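Local coordinates for dally-like, isoform A (PDB 6XTZ), which probably serves as a cell-surface glypican proteoglycan that binds Wnt and Hedgehog proteins, its core accommodating a palmitoleoylated serine like the lipid moiety of Wnt, at residues K215-V220 against A517-Q522. The protein carries 5 engineered substitutions. Sequence-based numbering, arbitrary orientation.
Sequences KKVLNV and AQMASQ
In the elongated, all-helical glypican core, V217 and V220, on the segment that continues helix 185-216, meet M519 of helix 513-538, a worked example of a helix packing against the chain that follows another. M519 is bent at both chi2 and chi3, and its thioether lies across V220, the sulfur SD 3.8 Å from V220 CG2. Its methyl CE rests 3.9 Å from V217 CG2. V217 and M519 also touch F265 of helix 263-283 and Y261 just before it, so the buried patch is shared by a third element. The residue before M519, Q518, extended beyond CG, lays its CB against V220 CG2 and donates from NE2 to N219 O at 3.1 Å. That bond is bent, with an N-H...O angle of 145°, and the donor sits above the carbonyl plane. An alanine at Q518 would probably leave N219 O without this donor and the turn less firmly tied to the helix. At the outer edge, K216 crosses the Q522 side chain at about a right angle, CB 3.5 Å from Q522 CG, while its own amine leads away. Through these contacts helix 513-538 joins the helical core of a glypican.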
loop_
_atom_site.group_PDB
_atom_site.type_symbol
_atom_site.label_atom_id
_atom_site.label_comp_id
_atom_site.label_asym_id
_atom_site.label_seq_id
_atom_site.Cartn_x
_atom_site.Cartn_y
_atom_site.Cartn_z
ATOM N N LYS A 215 4.329 -5.195 7.612
ATOM C CA LYS A 215 4.921 -5.489 8.912
ATOM C C LYS A 215 4.675 -6.934 9.328
ATOM O O LYS A 215 5.535 -7.546 9.971
ATOM C CB LYS A 215 4.370 -4.527 9.964
ATOM C CG LYS A 215 5.061 -4.607 11.314
ATOM C CD LYS A 215 4.533 -3.536 12.259
ATOM C CE LYS A 215 5.226 -3.588 13.610
ATOM N NZ LYS A 215 4.706 -2.545 14.538
ATOM N N LYS A 216 3.519 -7.496 8.969
ATOM C CA LYS A 216 3.212 -8.875 9.330
ATOM C C LYS A 216 4.059 -9.886 8.565
ATOM O O LYS A 216 4.209 -11.022 9.028
ATOM C CB LYS A 216 1.731 -9.164 9.094
ATOM C CG LYS A 216 0.788 -8.450 10.048
ATOM C CD LYS A 216 0.838 -9.070 11.432
ATOM C CE LYS A 216 -0.200 -8.451 12.353
ATOM N NZ LYS A 216 -0.193 -9.087 13.700
ATOM N N VAL A 217 4.610 -9.506 7.408
ATOM C CA VAL A 217 5.492 -10.404 6.671
ATOM C C VAL A 217 6.737 -10.734 7.484
ATOM O O VAL A 217 7.358 -11.781 7.272
ATOM C CB VAL A 217 5.848 -9.782 5.299
ATOM C CG1 VAL A 217 6.774 -10.689 4.503
ATOM C CG2 VAL A 217 4.583 -9.509 4.505
ATOM N N LEU A 218 7.100 -9.873 8.439
ATOM C CA LEU A 218 8.244 -10.135 9.305
ATOM C C LEU A 218 8.052 -11.377 10.166
ATOM O O LEU A 218 9.039 -11.921 10.671
ATOM C CB LEU A 218 8.507 -8.926 10.206
ATOM C CG LEU A 218 8.892 -7.614 9.525
ATOM C CD1 LEU A 218 8.990 -6.492 10.546
ATOM C CD2 LEU A 218 10.202 -7.773 8.783
ATOM N N ASN A 219 6.812 -11.829 10.353
ATOM C CA ASN A 219 6.541 -13.002 11.174
ATOM C C ASN A 219 6.899 -14.313 10.487
ATOM O O ASN A 219 6.910 -15.355 11.149
ATOM C CB ASN A 219 5.064 -13.034 11.577
ATOM C CG ASN A 219 4.641 -11.801 12.349
ATOM O OD1 ASN A 219 5.460 -11.145 12.995
ATOM N ND2 ASN A 219 3.354 -11.476 12.286
ATOM N N VAL A 220 7.188 -14.291 9.190
ATOM C CA VAL A 220 7.471 -15.507 8.436
ATOM C C VAL A 220 8.962 -15.805 8.534
ATOM O O VAL A 220 9.793 -15.028 8.052
ATOM C CB VAL A 220 7.031 -15.371 6.972
ATOM C CG1 VAL A 220 7.162 -16.706 6.254
ATOM C CG2 VAL A 220 5.602 -14.856 6.894
ATOM N N ALA A 517 0.715 -20.149 4.392
ATOM C CA ALA A 517 -0.433 -20.017 5.282
ATOM C C ALA A 517 -0.326 -18.762 6.136
ATOM O O ALA A 517 -1.344 -18.125 6.434
ATOM C CB ALA A 517 -0.567 -21.257 6.165
ATOM N N GLN A 518 0.894 -18.382 6.529
ATOM C CA GLN A 518 1.080 -17.131 7.254
ATOM C C GLN A 518 0.837 -15.924 6.358
ATOM O O GLN A 518 0.407 -14.870 6.842
ATOM C CB GLN A 518 2.488 -17.060 7.848
ATOM C CG GLN A 518 2.788 -18.118 8.895
ATOM C CD GLN A 518 4.179 -17.967 9.486
ATOM O OE1 GLN A 518 5.095 -18.712 9.142
ATOM N NE2 GLN A 518 4.342 -17.001 10.381
ATOM N N MET A 519 1.109 -16.054 5.059
ATOM C CA MET A 519 0.911 -14.961 4.117
ATOM C C MET A 519 -0.525 -14.849 3.624
ATOM O O MET A 519 -0.846 -13.873 2.938
ATOM C CB MET A 519 1.847 -15.131 2.917
ATOM C CG MET A 519 3.325 -15.131 3.270
ATOM S SD MET A 519 3.944 -13.505 3.746
ATOM C CE MET A 519 3.719 -12.605 2.217
ATOM N N ALA A 520 -1.389 -15.810 3.960
ATOM C CA ALA A 520 -2.727 -15.848 3.375
ATOM C C ALA A 520 -3.549 -14.632 3.786
ATOM O O ALA A 520 -4.162 -13.971 2.939
ATOM C CB ALA A 520 -3.437 -17.141 3.776
ATOM N N SER A 521 -3.579 -14.323 5.085
ATOM C CA SER A 521 -4.370 -13.187 5.547
ATOM C C SER A 521 -3.777 -11.867 5.070
ATOM O O SER A 521 -4.516 -10.920 4.775
ATOM C CB SER A 521 -4.480 -13.207 7.071
ATOM O OG SER A 521 -3.204 -13.092 7.672
ATOM N N GLN A 522 -2.448 -11.783 4.988
ATOM C CA GLN A 522 -1.815 -10.573 4.473
ATOM C C GLN A 522 -2.072 -10.413 2.982
ATOM O O GLN A 522 -2.227 -9.290 2.488
ATOM C CB GLN A 522 -0.315 -10.599 4.755
ATOM C CG GLN A 522 0.060 -10.070 6.123
ATOM C CD GLN A 522 -0.697 -10.757 7.240
ATOM O OE1 GLN A 522 -0.646 -11.980 7.378
ATOM N NE2 GLN A 522 -1.413 -9.975 8.038
#